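Adherence and virulence protein A (Streptococcus pneumoniae, PDB 6PON) binds fibronectin and serves the pneumococcus as an adherence and virulence factor, its N-terminal region belonging to the NFACT family. Local coordinates at the interface of chains A and B. Sequence-based numbering; all coordinates share one arbitrary frame. Chains: chain A/B, Adherence and virulence protein A.

Contact 1: the interface of chains A and B. Residues chain A 238-241, 255, 258-259; chain B 2-3, 7, 205.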
loop_
_atom_site.group_PDB
_atom_site.type_symbol
_atom_site.label_atom_id
_atom_site.label_comp_id
_atom_site.label_asym_id
_atom_site.label_seq_id
_atom_site.Cartn_x
_atom_site.Cartn_y
_atom_site.Cartn_z
ATOM N N SER A 238 16.228 21.520 5.678
ATOM C CA SER A 238 17.310 20.638 5.267
ATOM C C SER A 238 17.356 20.482 3.752
ATOM O O SER A 238 17.182 21.457 3.014
ATOM C CB SER A 238 17.151 19.277 5.956
ATOM O OG SER A 238 18.301 18.462 5.820
ATOM N N PHE A 239 17.576 19.255 3.282
ATOM C CA PHE A 239 17.779 18.973 1.867
ATOM C C PHE A 239 17.516 17.488 1.658
ATOM O O PHE A 239 17.572 16.693 2.605
ATOM C CB PHE A 239 19.201 19.345 1.416
ATOM C CG PHE A 239 20.280 18.738 2.286
ATOM C CD1 PHE A 239 20.769 17.468 2.025
ATOM C CD2 PHE A 239 20.767 19.420 3.389
ATOM C CE1 PHE A 239 21.749 16.899 2.832
ATOM C CE2 PHE A 239 21.742 18.859 4.202
ATOM C CZ PHE A 239 22.228 17.594 3.926
ATOM N N SER A 240 17.258 17.107 0.409
ATOM C CA SER A 240 16.883 15.723 0.179
ATOM C C SER A 240 17.409 15.252 -1.165
ATOM O O SER A 240 17.506 16.047 -2.108
ATOM C CB SER A 240 15.358 15.552 0.247
ATOM O OG SER A 240 14.729 16.285 -0.777
ATOM N N PRO A 241 17.744 13.966 -1.292
ATOM C CA PRO A 241 18.198 13.456 -2.592
ATOM C C PRO A 241 17.067 13.288 -3.586
ATOM O O PRO A 241 17.305 13.302 -4.799
ATOM C CB PRO A 241 18.824 12.106 -2.227
ATOM C CG PRO A 241 17.981 11.648 -1.052
ATOM C CD PRO A 241 17.639 12.897 -0.277
ATOM N N LEU A 255 23.516 16.588 -6.590
ATOM C CA LEU A 255 23.480 16.736 -5.140
ATOM C C LEU A 255 24.578 17.653 -4.617
ATOM O O LEU A 255 24.428 18.236 -3.533
ATOM C CB LEU A 255 23.570 15.358 -4.497
ATOM C CG LEU A 255 22.421 14.458 -4.963
ATOM C CD1 LEU A 255 22.782 12.998 -4.812
ATOM C CD2 LEU A 255 21.144 14.762 -4.195
ATOM N N LEU A 258 23.379 21.252 -4.884
ATOM C CA LEU A 258 22.422 21.403 -3.791
ATOM C C LEU A 258 23.114 21.709 -2.464
ATOM O O LEU A 258 22.737 22.654 -1.758
ATOM C CB LEU A 258 21.588 20.128 -3.686
ATOM C CG LEU A 258 20.763 19.923 -2.427
ATOM C CD1 LEU A 258 19.565 20.848 -2.447
ATOM C CD2 LEU A 258 20.359 18.444 -2.312
ATOM N N LEU A 259 24.129 20.917 -2.101
ATOM C CA LEU A 259 24.777 21.106 -0.805
ATOM C C LEU A 259 25.598 22.388 -0.769
ATOM O O LEU A 259 25.687 23.037 0.279
ATOM C CB LEU A 259 25.653 19.901 -0.475
ATOM C CG LEU A 259 24.862 18.654 -0.087
ATOM C CD1 LEU A 259 25.749 17.420 -0.041
ATOM C CD2 LEU A 259 24.202 18.883 1.245
ATOM N N SER B 2 18.885 14.422 6.896
ATOM C CA SER B 2 19.279 15.223 5.749
ATOM C C SER B 2 20.479 14.544 5.116
ATOM O O SER B 2 20.347 13.876 4.089
ATOM N N PHE B 3 21.655 14.670 5.737
ATOM C CA PHE B 3 22.804 13.868 5.306
ATOM C C PHE B 3 22.823 12.546 6.069
ATOM O O PHE B 3 23.681 12.283 6.911
ATOM C CB PHE B 3 24.115 14.620 5.476
ATOM C CG PHE B 3 25.158 14.191 4.489
ATOM C CD1 PHE B 3 25.903 13.033 4.698
ATOM C CD2 PHE B 3 25.349 14.901 3.324
ATOM C CE1 PHE B 3 26.855 12.612 3.768
ATOM C CE2 PHE B 3 26.296 14.499 2.381
ATOM C CZ PHE B 3 27.062 13.351 2.607
ATOM N N PHE B 7 20.498 9.664 1.849
ATOM C CA PHE B 7 21.108 10.705 1.026
ATOM C C PHE B 7 22.453 10.251 0.479
ATOM O O PHE B 7 22.761 10.437 -0.707
ATOM C CB PHE B 7 21.283 11.983 1.841
ATOM C CG PHE B 7 21.704 13.174 1.022
ATOM C CD1 PHE B 7 23.052 13.479 0.854
ATOM C CD2 PHE B 7 20.755 13.997 0.429
ATOM C CE1 PHE B 7 23.446 14.572 0.100
ATOM C CE2 PHE B 7 21.137 15.093 -0.323
ATOM C CZ PHE B 7 22.496 15.382 -0.495
ATOM N N ASP B 205 13.933 13.202 8.903
ATOM C CA ASP B 205 13.135 13.745 7.807
ATOM C C ASP B 205 12.845 12.685 6.752
ATOM O O ASP B 205 11.705 12.562 6.285
ATOM C CB ASP B 205 13.819 14.959 7.181
ATOM C CG ASP B 205 15.245 14.675 6.688
ATOM O OD1 ASP B 205 15.972 13.824 7.262
ATOM O OD2 ASP B 205 15.639 15.349 5.709
#

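Contact 2: the interface of chains A and B. Residues chain A 215, 218-219, 222-223; chain B 178, 181-182, 185, 214.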
loop_
_atom_site.group_PDB
_atom_site.type_symbol
_atom_site.label_atom_id
_atom_site.label_comp_id
_atom_site.label_asym_id
_atom_site.label_seq_id
_atom_site.Cartn_x
_atom_site.Cartn_y
_atom_site.Cartn_z
ATOM N N VAL A 215 -0.944 -4.549 2.482
ATOM C CA VAL A 215 0.469 -4.768 2.753
ATOM C C VAL A 215 1.271 -4.758 1.454
ATOM O O VAL A 215 2.361 -4.171 1.386
ATOM C CB VAL A 215 0.664 -6.069 3.547
ATOM C CG1 VAL A 215 2.118 -6.267 3.844
ATOM C CG2 VAL A 215 -0.136 -6.026 4.846
ATOM N N LYS A 218 1.766 -1.294 0.148
ATOM C CA LYS A 218 2.794 -0.622 0.929
ATOM C C LYS A 218 4.172 -1.072 0.485
ATOM O O LYS A 218 5.089 -0.253 0.369
ATOM C CB LYS A 218 2.585 -0.871 2.424
ATOM C CG LYS A 218 1.492 0.011 3.034
ATOM C CD LYS A 218 1.386 -0.119 4.564
ATOM C CE LYS A 218 0.946 -1.508 4.951
ATOM N NZ LYS A 218 0.683 -1.624 6.413
ATOM N N LEU A 219 4.313 -2.364 0.172
ATOM C CA LEU A 219 5.577 -2.886 -0.328
ATOM C C LEU A 219 5.972 -2.204 -1.625
ATOM O O LEU A 219 7.130 -1.797 -1.807
ATOM C CB LEU A 219 5.467 -4.398 -0.523
ATOM C CG LEU A 219 6.790 -5.136 -0.728
ATOM C CD1 LEU A 219 6.735 -6.456 -0.029
ATOM C CD2 LEU A 219 7.058 -5.345 -2.225
ATOM N N PHE A 222 7.007 1.185 -0.948
ATOM C CA PHE A 222 8.288 1.148 -0.251
ATOM C C PHE A 222 9.442 1.051 -1.236
ATOM O O PHE A 222 10.438 1.770 -1.106
ATOM C CB PHE A 222 8.311 -0.032 0.713
ATOM C CG PHE A 222 9.523 -0.073 1.615
ATOM C CD1 PHE A 222 10.744 -0.566 1.153
ATOM C CD2 PHE A 222 9.432 0.344 2.937
ATOM C CE1 PHE A 222 11.861 -0.618 1.999
ATOM C CE2 PHE A 222 10.533 0.300 3.766
ATOM C CZ PHE A 222 11.752 -0.183 3.302
ATOM N N ARG A 223 9.333 0.136 -2.204
ATOM C CA ARG A 223 10.377 -0.053 -3.207
ATOM C C ARG A 223 10.569 1.210 -4.031
ATOM O O ARG A 223 11.696 1.676 -4.209
ATOM C CB ARG A 223 10.034 -1.227 -4.137
ATOM C CG ARG A 223 9.963 -2.597 -3.496
ATOM C CD ARG A 223 11.304 -3.004 -2.866
ATOM N NE ARG A 223 11.357 -4.432 -2.561
ATOM C CZ ARG A 223 12.217 -4.997 -1.714
ATOM N NH1 ARG A 223 13.105 -4.257 -1.056
ATOM N NH2 ARG A 223 12.189 -6.308 -1.520
ATOM N N ASP B 178 12.011 -9.485 -0.347
ATOM C CA ASP B 178 10.560 -9.358 -0.350
ATOM C C ASP B 178 9.948 -9.962 0.908
ATOM O O ASP B 178 9.133 -9.327 1.590
ATOM C CB ASP B 178 9.986 -10.029 -1.595
ATOM C CG ASP B 178 10.020 -9.134 -2.828
ATOM O OD1 ASP B 178 10.341 -7.931 -2.707
ATOM O OD2 ASP B 178 9.674 -9.640 -3.923
ATOM N N LEU B 181 10.487 -7.981 4.029
ATOM C CA LEU B 181 9.872 -6.659 3.951
ATOM C C LEU B 181 8.363 -6.742 4.112
ATOM O O LEU B 181 7.759 -5.895 4.778
ATOM C CB LEU B 181 10.239 -5.980 2.625
ATOM C CG LEU B 181 9.640 -4.593 2.336
ATOM C CD1 LEU B 181 9.996 -3.588 3.432
ATOM C CD2 LEU B 181 10.077 -4.079 0.974
ATOM N N PHE B 182 7.741 -7.750 3.493
ATOM C CA PHE B 182 6.296 -7.934 3.600
ATOM C C PHE B 182 5.886 -8.162 5.051
ATOM O O PHE B 182 4.989 -7.490 5.573
ATOM C CB PHE B 182 5.872 -9.108 2.708
ATOM C CG PHE B 182 4.395 -9.202 2.462
ATOM C CD1 PHE B 182 3.559 -9.811 3.393
ATOM C CD2 PHE B 182 3.845 -8.720 1.284
ATOM C CE1 PHE B 182 2.196 -9.920 3.164
ATOM C CE2 PHE B 182 2.483 -8.812 1.049
ATOM C CZ PHE B 182 1.657 -9.415 1.990
ATOM N N LEU B 185 6.028 -5.007 6.925
ATOM C CA LEU B 185 4.962 -4.074 6.601
ATOM C C LEU B 185 3.594 -4.596 7.023
ATOM O O LEU B 185 2.679 -3.795 7.235
ATOM C CB LEU B 185 4.964 -3.767 5.107
ATOM C CG LEU B 185 6.220 -3.130 4.540
ATOM C CD1 LEU B 185 6.157 -3.192 3.028
ATOM C CD2 LEU B 185 6.399 -1.677 5.035
ATOM N N LEU B 214 3.772 5.564 3.210
ATOM C CA LEU B 214 3.084 4.308 3.458
ATOM C C LEU B 214 1.658 4.565 3.942
ATOM O O LEU B 214 0.723 3.872 3.528
ATOM C CB LEU B 214 3.882 3.463 4.461
ATOM C CG LEU B 214 5.327 3.110 4.101
ATOM C CD1 LEU B 214 6.179 2.684 5.323
ATOM C CD2 LEU B 214 5.355 2.024 3.048
HETATM O O HOH W 1 9.931 -6.302 -4.615
#

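Contact 1: the interface of chains A and B
The short strand 239-240 of chain A and the loop edges around it, backed by helix 255-262, meet the N-terminal loop of chain B, the start of its helix 5-19 and the first turn of its helix 204-225. B:Phe7 is the plug of this apolar socket. Its CG lies anti to the backbone N (chi1 -171°), and the ring reaches from the helix into chain A. There A:Phe239 sets an edge on it: CE1 stands over the centre of the B:Phe7 face, with the planes 75° apart, and CD1 comes 3.4 Å from B:Phe7 CE2. A:Pro241 bears on another part of the ring, its CD 3.4 Å from B:Phe7 CD2; a rigid proline ring offers aliphatic surface there without a flexible chain to order. A:Leu259 meets B:Phe7 tip to tip through CD1, 3.7 Å from B:Phe7 CE1, and the same methyl lies at the edge of the B:Phe3 ring, in its plane. Its other methyl, CD2, rests on the A:Phe239 face and so backs that ring from within chain A. B:Ser2 lies towards the rim of the opposite face. Its backbone N donates a hydrogen bond to B:Asp205 OD1 at 3.0 Å, on the syn side of the carboxylate, which probably steadies the chain start beside A:Phe239. With no polar bond crossing among these residues, the patch joins the two copies by aromatic and aliphatic fit, probably helping to hold a dimer.

Contact 2: the interface of chains A and B
A:Arg223 leaves its helix with CG anti to the carbonyl carbon (chi1 -64°) and bends at chi2, which carries the guanidinium across to B:Asp178 and B:Leu181. Its NH2 gives a nearly straight hydrogen bond, also a salt bridge, to the carboxylate oxygen OD1 of B:Asp178 at 2.7 Å. The acceptor lies almost in the guanidinium plane, while the donor meets OD1 on the anti side, somewhat out of the carboxylate plane. A water links A:Arg223 NE to the same OD1, giving that oxygen a second polar partner. Arginine suits the place because its flat head also offers a face: B:Leu181 CD2 sits over its centre, 3.6 Å from A:Arg223 CZ.

The two methyls of B:Leu181 divide the work. While CD2 faces the guanidinium, CD1 lies over the A:Phe222 ring, 3.6 Å from its centroid, a CH-pi contact that a branched leucine can make alongside the first. A matching contact with the chains' roles reversed occurs further along, where A:Val215 CG1 stands 3.6 Å from the centroid of the B:Phe182 ring, over its face. Between them A:Leu219 fills the groove, its CD1 against B:Phe182, and B:Leu185 CD1 presses on its backbone, 3.4 Å from A:Leu219 CA.

A bend at chi3 (-65°) turns the end of A:Lys218 towards B:Leu185, and its side-chain NZ donates a hydrogen bond to the backbone carbonyl O of B:Leu185 at 3.1 Å, tilted 23° from the carbonyl plane. This bond lies near the C-terminal end of helix 178-187, where the partial negative charge of the helix end may favour a positively charged lysine. At the base of the lysine side chain, B:Leu214 CD2, from helix 204-225, lies 3.5 Å from the backbone O of A:Lys218.

In the fold, helix 204-227 of chain A thus lies against helix 178-187 of chain B, with helix 204-225 of chain B alongside, in the helical middle of the pair.

The centres of contact 1 and contact 2 lie about 24 Å apart, and each has a twin with the chains exchanged, so one two-fold interface runs along the elongated pair. Helix 204-225 of chain B joins them: its first turn supplies B:Asp205 to contact 1 and its middle supplies B:Leu214 to contact 2. The sites differ in chemistry, contact 1 being apolar across the boundary and contact 2 adding charged and water-mediated bonds to its leucines and rings. Touching at several separated places may limit hinging of one copy on the other. Whether this dimer forms in the cell the structure alone does not show.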